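PDB 4E3E: MaoC domain protein dehydratase from Chloroflexus aurantiacus, which catalyses the reversible dehydration of (2R,3S)-beta-methylmalyl-CoA to mesaconyl-CoA in the glyoxylate assimilation cycle. Local coordinates for residues L58-V72 with F95-T107. Sequence-based numbering, arbitrary orientation.
Sequences LERAPIDSLLVFHIV and FGAVVYPGDTLST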
ATOM      1  N   LEU A  58      -3.604  27.438  -1.073  1.00 26.78           N
ATOM      2  CA  LEU A  58      -3.992  26.321  -1.941  1.00 26.86           C
ATOM      3  C   LEU A  58      -5.363  25.784  -1.542  1.00 30.96           C
ATOM      4  O   LEU A  58      -5.831  26.035  -0.420  1.00 32.03           O
ATOM      5  CB  LEU A  58      -2.949  25.182  -1.860  1.00 24.10           C
ATOM      6  CG  LEU A  58      -1.573  25.518  -2.452  1.00 30.52           C
ATOM      7  CD1 LEU A  58      -0.613  24.354  -2.304  1.00 28.59           C
ATOM      8  CD2 LEU A  58      -1.656  25.957  -3.919  1.00 33.27           C
ATOM      9  N   GLU A  59      -6.026  25.071  -2.429  1.00 30.18           N
ATOM     10  CA  GLU A  59      -7.328  24.495  -2.136  1.00 33.51           C
ATOM     11  C   GLU A  59      -7.277  23.456  -1.042  1.00 29.78           C
ATOM     12  O   GLU A  59      -8.156  23.363  -0.234  1.00 30.64           O
ATOM     13  CB  GLU A  59      -7.938  23.880  -3.377  1.00 35.00           C
ATOM     14  CG  GLU A  59      -8.084  24.816  -4.556  1.00 49.23           C
ATOM     15  CD  GLU A  59      -8.666  24.146  -5.779  1.00 61.43           C
ATOM     16  OE1 GLU A  59      -9.365  23.139  -5.634  1.00 60.73           O
ATOM     17  OE2 GLU A  59      -8.435  24.633  -6.895  1.00 71.42           O
ATOM     18  N   ARG A  60      -6.229  22.647  -1.067  1.00 25.24           N
ATOM     19  CA  ARG A  60      -6.041  21.565  -0.139  1.00 23.37           C
ATOM     20  C   ARG A  60      -4.639  21.101  -0.414  1.00 22.40           C
ATOM     21  O   ARG A  60      -3.988  21.667  -1.219  1.00 25.11           O
ATOM     22  CB  ARG A  60      -7.037  20.456  -0.385  1.00 26.83           C
ATOM     23  CG  ARG A  60      -7.149  20.042  -1.827  1.00 29.61           C
ATOM     24  CD  ARG A  60      -8.259  19.051  -2.086  1.00 41.85           C
ATOM     25  NE  ARG A  60      -8.093  17.778  -1.411  1.00 39.83           N
ATOM     26  CZ  ARG A  60      -8.973  16.797  -1.452  1.00 38.44           C
ATOM     27  NH1 ARG A  60      -8.759  15.675  -0.816  1.00 35.36           N
ATOM     28  NH2 ARG A  60     -10.085  16.949  -2.127  1.00 36.82           N
ATOM     29  N   ALA A  61      -4.172  20.091   0.281  1.00 21.61           N
ATOM     30  CA  ALA A  61      -2.819  19.654   0.058  1.00 22.04           C
ATOM     31  C   ALA A  61      -2.720  19.189  -1.369  1.00 23.35           C
ATOM     32  O   ALA A  61      -3.513  18.428  -1.814  1.00 26.76           O
ATOM     33  CB  ALA A  61      -2.468  18.535   1.001  1.00 23.56           C
ATOM     34  N   PRO A  62      -1.713  19.649  -2.070  1.00 23.75           N
ATOM     35  CA  PRO A  62      -1.501  19.232  -3.463  1.00 23.87           C
ATOM     36  C   PRO A  62      -0.805  17.863  -3.538  1.00 23.88           C
ATOM     37  O   PRO A  62      -0.166  17.457  -2.581  1.00 25.71           O
ATOM     38  CB  PRO A  62      -0.548  20.302  -3.992  1.00 25.97           C
ATOM     39  CG  PRO A  62       0.264  20.679  -2.780  1.00 26.20           C
ATOM     40  CD  PRO A  62      -0.702  20.628  -1.620  1.00 23.70           C
ATOM     41  N   ILE A  63      -0.938  17.189  -4.681  1.00 25.02           N
ATOM     42  CA  ILE A  63      -0.177  15.988  -4.993  1.00 24.91           C
ATOM     43  C   ILE A  63       1.329  16.328  -5.045  1.00 25.00           C
ATOM     44  O   ILE A  63       1.716  17.340  -5.617  1.00 26.04           O
ATOM     45  CB  ILE A  63      -0.647  15.391  -6.364  1.00 25.17           C
ATOM     46  CG1 ILE A  63      -2.158  15.111  -6.386  1.00 23.47           C
ATOM     47  CG2 ILE A  63       0.120  14.116  -6.715  1.00 24.17           C
ATOM     48  CD1 ILE A  63      -2.665  14.251  -5.234  1.00 23.42           C
ATOM     49  N   ASP A  64       2.180  15.480  -4.460  1.00 24.92           N
ATOM     50  CA  ASP A  64       3.608  15.644  -4.551  1.00 22.29           C
ATOM     51  C   ASP A  64       4.041  15.774  -6.027  1.00 25.66           C
ATOM     52  O   ASP A  64       3.655  14.950  -6.871  1.00 25.41           O
ATOM     53  CB  ASP A  64       4.301  14.409  -3.943  1.00 25.10           C
ATOM     54  CG  ASP A  64       5.795  14.623  -3.709  1.00 29.79           C
ATOM     55  OD1 ASP A  64       6.220  14.579  -2.532  1.00 32.22           O
ATOM     56  OD2 ASP A  64       6.549  14.827  -4.698  1.00 31.06           O
ATOM     57  N   SER A  65       4.870  16.778  -6.321  1.00 25.33           N
ATOM     58  CA  SER A  65       5.374  17.018  -7.679  1.00 27.64           C
ATOM     59  C   SER A  65       6.008  15.772  -8.278  1.00 25.81           C
ATOM     60  O   SER A  65       5.863  15.511  -9.474  1.00 24.94           O
ATOM     61  CB  SER A  65       6.410  18.150  -7.691  1.00 32.08           C
ATOM     62  OG  SER A  65       5.770  19.408  -7.699  1.00 44.36           O
ATOM     63  N   LEU A  66       6.725  15.005  -7.462  1.00 24.44           N
ATOM     64  CA  LEU A  66       7.347  13.791  -7.989  1.00 23.06           C
ATOM     65  C   LEU A  66       6.350  12.655  -8.243  1.00 26.10           C
ATOM     66  O   LEU A  66       6.558  11.839  -9.155  1.00 26.47           O
ATOM     67  CB  LEU A  66       8.479  13.320  -7.085  1.00 22.65           C
ATOM     68  CG  LEU A  66       9.665  14.252  -7.023  1.00 21.28           C
ATOM     69  CD1 LEU A  66      10.710  13.572  -6.152  1.00 22.00           C
ATOM     70  CD2 LEU A  66      10.223  14.506  -8.423  1.00 24.43           C
ATOM     71  N   LEU A  67       5.281  12.590  -7.446  1.00 24.69           N
ATOM     72  CA  LEU A  67       4.183  11.656  -7.743  1.00 25.85           C
ATOM     73  C   LEU A  67       3.560  12.006  -9.110  1.00 26.41           C
ATOM     74  O   LEU A  67       3.347  11.110  -9.946  1.00 24.75           O
ATOM     75  CB  LEU A  67       3.128  11.628  -6.624  1.00 25.43           C
ATOM     76  CG  LEU A  67       1.888  10.726  -6.794  1.00 25.86           C
ATOM     77  CD1 LEU A  67       2.258   9.279  -7.159  1.00 24.85           C
ATOM     78  CD2 LEU A  67       1.023  10.776  -5.524  1.00 23.48           C
ATOM     79  N   VAL A  68       3.290  13.299  -9.332  1.00 25.30           N
ATOM     80  CA  VAL A  68       2.882  13.793 -10.651  1.00 25.45           C
ATOM     81  C   VAL A  68       3.885  13.367 -11.741  1.00 26.07           C
ATOM     82  O   VAL A  68       3.497  12.833 -12.796  1.00 22.28           O
ATOM     83  CB  VAL A  68       2.722  15.330 -10.679  1.00 22.96           C
ATOM     84  CG1 VAL A  68       2.488  15.825 -12.113  1.00 25.55           C
ATOM     85  CG2 VAL A  68       1.567  15.777  -9.778  1.00 23.49           C
ATOM     86  N   PHE A  69       5.168  13.604 -11.489  1.00 25.38           N
ATOM     87  CA  PHE A  69       6.203  13.227 -12.452  1.00 23.65           C
ATOM     88  C   PHE A  69       6.192  11.735 -12.832  1.00 27.35           C
ATOM     89  O   PHE A  69       6.162  11.409 -14.034  1.00 26.18           O
ATOM     90  CB  PHE A  69       7.575  13.698 -11.982  1.00 24.50           C
ATOM     91  CG  PHE A  69       8.699  13.275 -12.875  1.00 28.94           C
ATOM     92  CD1 PHE A  69       9.046  14.033 -13.994  1.00 29.93           C
ATOM     93  CD2 PHE A  69       9.403  12.117 -12.604  1.00 30.02           C
ATOM     94  CE1 PHE A  69      10.087  13.642 -14.818  1.00 30.63           C
ATOM     95  CE2 PHE A  69      10.449  11.721 -13.430  1.00 36.25           C
ATOM     96  CZ  PHE A  69      10.784  12.482 -14.542  1.00 32.95           C
ATOM     97  N   HIS A  70       6.211  10.842 -11.834  1.00 23.77           N
ATOM     98  CA  HIS A  70       6.235   9.394 -12.096  1.00 24.10           C
ATOM     99  C   HIS A  70       5.016   8.877 -12.821  1.00 23.93           C
ATOM    100  O   HIS A  70       5.099   7.976 -13.641  1.00 25.23           O
ATOM    101  CB  HIS A  70       6.448   8.608 -10.808  1.00 23.36           C
ATOM    102  CG  HIS A  70       7.721   8.965 -10.088  1.00 22.33           C
ATOM    103  ND1 HIS A  70       8.886   9.163 -10.742  1.00 29.43           N
ATOM    104  CD2 HIS A  70       7.985   9.172  -8.736  1.00 25.24           C
ATOM    105  CE1 HIS A  70       9.852   9.472  -9.852  1.00 28.51           C
ATOM    106  NE2 HIS A  70       9.301   9.477  -8.627  1.00 29.68           N
ATOM    107  N   ILE A  71       3.866   9.466 -12.536  1.00 23.84           N
ATOM    108  CA  ILE A  71       2.648   9.098 -13.247  1.00 25.26           C
ATOM    109  C   ILE A  71       2.689   9.522 -14.726  1.00 26.49           C
ATOM    110  O   ILE A  71       2.395   8.704 -15.605  1.00 28.14           O
ATOM    111  CB  ILE A  71       1.393   9.597 -12.503  1.00 26.94           C
ATOM    112  CG1 ILE A  71       1.215   8.751 -11.221  1.00 28.21           C
ATOM    113  CG2 ILE A  71       0.149   9.491 -13.398  1.00 24.49           C
ATOM    114  CD1 ILE A  71       0.178   9.278 -10.266  1.00 27.09           C
ATOM    115  N   VAL A  72       3.061  10.783 -14.990  1.00 26.63           N
ATOM    116  CA  VAL A  72       3.241  11.288 -16.362  1.00 26.88           C
ATOM    117  C   VAL A  72       4.287  10.430 -17.103  1.00 26.53           C
ATOM    118  O   VAL A  72       4.038   9.932 -18.220  1.00 27.02           O
ATOM    119  CB  VAL A  72       3.599  12.797 -16.367  1.00 22.71           C
ATOM    120  CG1 VAL A  72       4.081  13.248 -17.749  1.00 26.85           C
ATOM    121  CG2 VAL A  72       2.374  13.632 -15.962  1.00 21.90           C
ATOM    122  N   PHE A  95       7.098  22.286 -13.996  1.00 24.32           N
ATOM    123  CA  PHE A  95       5.796  22.008 -13.369  1.00 24.89           C
ATOM    124  C   PHE A  95       4.857  23.178 -13.631  1.00 25.14           C
ATOM    125  O   PHE A  95       5.274  24.323 -13.563  1.00 32.25           O
ATOM    126  CB  PHE A  95       5.952  21.678 -11.870  1.00 19.67           C
ATOM    127  CG  PHE A  95       6.589  20.319 -11.636  1.00 21.56           C
ATOM    128  CD1 PHE A  95       5.801  19.161 -11.572  1.00 25.40           C
ATOM    129  CD2 PHE A  95       7.970  20.187 -11.539  1.00 21.85           C
ATOM    130  CE1 PHE A  95       6.393  17.901 -11.402  1.00 25.17           C
ATOM    131  CE2 PHE A  95       8.562  18.935 -11.354  1.00 22.90           C
ATOM    132  CZ  PHE A  95       7.776  17.789 -11.294  1.00 23.71           C
ATOM    133  N   GLY A  96       3.608  22.887 -13.980  1.00 26.07           N
ATOM    134  CA  GLY A  96       2.660  23.917 -14.408  1.00 26.90           C
ATOM    135  C   GLY A  96       1.569  24.071 -13.359  1.00 29.67           C
ATOM    136  O   GLY A  96       1.854  24.404 -12.217  1.00 31.61           O
ATOM    137  N   ALA A  97       0.317  23.818 -13.729  1.00 29.99           N
ATOM    138  CA  ALA A  97      -0.782  23.899 -12.766  1.00 32.18           C
ATOM    139  C   ALA A  97      -0.627  22.874 -11.640  1.00 27.99           C
ATOM    140  O   ALA A  97      -0.133  21.751 -11.849  1.00 25.54           O
ATOM    141  CB  ALA A  97      -2.128  23.737 -13.461  1.00 31.19           C
ATOM    142  N   VAL A  98      -1.020  23.285 -10.440  1.00 27.08           N
ATOM    143  CA  VAL A  98      -1.076  22.394  -9.277  1.00 28.08           C
ATOM    144  C   VAL A  98      -2.033  21.227  -9.550  1.00 26.13           C
ATOM    145  O   VAL A  98      -3.089  21.397 -10.184  1.00 29.14           O
ATOM    146  CB  VAL A  98      -1.550  23.171  -8.026  1.00 30.14           C
ATOM    147  CG1 VAL A  98      -1.660  22.273  -6.807  1.00 29.37           C
ATOM    148  CG2 VAL A  98      -0.596  24.309  -7.738  1.00 30.50           C
ATOM    149  N   VAL A  99      -1.651  20.051  -9.072  1.00 25.00           N
ATOM    150  CA  VAL A  99      -2.475  18.840  -9.152  1.00 26.51           C
ATOM    151  C   VAL A  99      -3.049  18.536  -7.762  1.00 28.08           C
ATOM    152  O   VAL A  99      -2.308  18.529  -6.772  1.00 26.86           O
ATOM    153  CB  VAL A  99      -1.616  17.647  -9.641  1.00 23.61           C
ATOM    154  CG1 VAL A  99      -2.464  16.390  -9.798  1.00 24.51           C
ATOM    155  CG2 VAL A  99      -0.964  17.992 -10.984  1.00 26.39           C
ATOM    156  N   TYR A 100      -4.359  18.307  -7.691  1.00 25.21           N
ATOM    157  CA  TYR A 100      -5.052  17.965  -6.457  1.00 23.46           C
ATOM    158  C   TYR A 100      -5.676  16.566  -6.568  1.00 23.53           C
ATOM    159  O   TYR A 100      -5.940  16.103  -7.690  1.00 22.70           O
ATOM    160  CB  TYR A 100      -6.170  18.984  -6.203  1.00 26.63           C
ATOM    161  CG  TYR A 100      -5.694  20.392  -5.884  1.00 25.48           C
ATOM    162  CD1 TYR A 100      -5.029  20.673  -4.684  1.00 25.31           C
ATOM    163  CD2 TYR A 100      -5.934  21.449  -6.767  1.00 28.21           C
ATOM    164  CE1 TYR A 100      -4.605  21.959  -4.381  1.00 26.48           C
ATOM    165  CE2 TYR A 100      -5.518  22.746  -6.473  1.00 30.63           C
ATOM    166  CZ  TYR A 100      -4.856  22.994  -5.278  1.00 30.86           C
ATOM    167  OH  TYR A 100      -4.429  24.262  -4.972  1.00 32.92           O
ATOM    168  N   PRO A 101      -5.935  15.890  -5.419  1.00 23.95           N
ATOM    169  CA  PRO A 101      -6.733  14.652  -5.465  1.00 23.65           C
ATOM    170  C   PRO A 101      -8.011  14.876  -6.254  1.00 24.94           C
ATOM    171  O   PRO A 101      -8.674  15.914  -6.062  1.00 26.59           O
ATOM    172  CB  PRO A 101      -7.090  14.408  -3.982  1.00 24.28           C
ATOM    173  CG  PRO A 101      -5.957  15.050  -3.213  1.00 25.48           C
ATOM    174  CD  PRO A 101      -5.531  16.244  -4.034  1.00 25.60           C
ATOM    175  N   GLY A 102      -8.352  13.927  -7.127  1.00 24.62           N
ATOM    176  CA  GLY A 102      -9.543  14.052  -7.966  1.00 28.22           C
ATOM    177  C   GLY A 102      -9.240  14.500  -9.384  1.00 28.81           C
ATOM    178  O   GLY A 102     -10.076  14.347 -10.271  1.00 31.94           O
ATOM    179  N   ASP A 103      -8.051  15.065  -9.603  1.00 27.27           N
ATOM    180  CA  ASP A 103      -7.630  15.483 -10.948  1.00 24.06           C
ATOM    181  C   ASP A 103      -7.239  14.280 -11.780  1.00 26.08           C
ATOM    182  O   ASP A 103      -6.785  13.271 -11.235  1.00 27.49           O
ATOM    183  CB  ASP A 103      -6.451  16.470 -10.889  1.00 21.68           C
ATOM    184  CG  ASP A 103      -6.858  17.852 -10.381  1.00 22.94           C
ATOM    185  OD1 ASP A 103      -8.079  18.123 -10.283  1.00 27.45           O
ATOM    186  OD2 ASP A 103      -5.953  18.668 -10.083  1.00 26.51           O
ATOM    187  N   THR A 104      -7.399  14.406 -13.096  1.00 24.13           N
ATOM    188  CA  THR A 104      -7.051  13.339 -14.025  1.00 29.63           C
ATOM    189  C   THR A 104      -5.998  13.781 -15.040  1.00 26.68           C
ATOM    190  O   THR A 104      -6.174  14.779 -15.743  1.00 28.79           O
ATOM    191  CB  THR A 104      -8.307  12.827 -14.745  1.00 28.70           C
ATOM    192  OG1 THR A 104      -9.264  12.430 -13.753  1.00 26.96           O
ATOM    193  CG2 THR A 104      -7.983  11.634 -15.674  1.00 26.40           C
ATOM    194  N   LEU A 105      -4.921  13.005 -15.129  1.00 24.43           N
ATOM    195  CA  LEU A 105      -3.804  13.332 -16.009  1.00 26.87           C
ATOM    196  C   LEU A 105      -3.777  12.437 -17.243  1.00 32.28           C
ATOM    197  O   LEU A 105      -3.991  11.220 -17.160  1.00 30.62           O
ATOM    198  CB  LEU A 105      -2.464  13.236 -15.256  1.00 28.81           C
ATOM    199  CG  LEU A 105      -2.302  14.021 -13.938  1.00 26.34           C
ATOM    200  CD1 LEU A 105      -0.856  13.991 -13.471  1.00 26.46           C
ATOM    201  CD2 LEU A 105      -2.803  15.467 -14.027  1.00 25.29           C
ATOM    202  N   SER A 106      -3.537  13.058 -18.391  1.00 36.09           N
ATOM    203  CA  SER A 106      -3.213  12.324 -19.612  1.00 37.37           C
ATOM    204  C   SER A 106      -1.928  12.883 -20.214  1.00 37.21           C
ATOM    205  O   SER A 106      -1.578  14.051 -20.000  1.00 32.12           O
ATOM    206  CB  SER A 106      -4.364  12.354 -20.613  1.00 34.49           C
ATOM    207  OG  SER A 106      -5.026  13.592 -20.576  1.00 45.70           O
ATOM    208  N   THR A 107      -1.229  12.038 -20.958  1.00 36.43           N
ATOM    209  CA  THR A 107       0.107  12.367 -21.435  1.00 35.36           C
ATOM    210  C   THR A 107       0.217  12.156 -22.947  1.00 30.03           C
ATOM    211  O   THR A 107      -0.381  11.231 -23.518  1.00 31.20           O
ATOM    212  CB  THR A 107       1.180  11.568 -20.660  1.00 33.79           C
ATOM    213  OG1 THR A 107       0.988  11.772 -19.254  1.00 38.33           O
ATOM    214  CG2 THR A 107       2.605  12.047 -21.026  1.00 28.56           C
TER
HETATM  215  O   HOH W   1       0.993  19.413  -7.615  1.00 36.27           O
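Val68 and Val99 meet tip to tip at the centre, CG2 to CG2 at 3.6 Å. Val99 (chi1 -177°) holds CG1 opposite its own backbone N, and this branch packs on Ile63 CG1, while Val68 CG1 and Val72 CG2 both pack on Leu105 CD1. Toward the helix start, Ser65 CB lies over one face of the Phe95 ring, a CH-pi contact 4.0 Å from the centroid; Phe69 CB and Val68 CG1 sit at the ring's edge, and Ser65 OG is hydrogen-bonded to Ile271 O. The loops are tied by Ile63 N, which donates to Val99 O (2.8 Å), and by a water that accepts from Val99 N and donates to Ile63 O. Farther out, the Tyr100 ring is sandwiched between Val98 CG1 and Glu59 CB, and its OH accepts a nearly straight bond from Glu59 N (3.1 Å, 165°). Pro101 CG packs on a face of the Arg60 guanidinium, whose NH1 forms a salt bridge with Glu30. The type II turn from Tyr100 to Asp103 is braced by Tyr100 N donating to Asp103 OD2. Through Val68 and Val72, helix 65-80, N-capped by Asp64 OD2 accepting from Leu66 N, packs on strand 104-116 of the antiparallel sheet, as expected of a hot-dog fold, and the joined loops and first helical turn carry residues 62-65 and 96-98, which by similarity bind substrate.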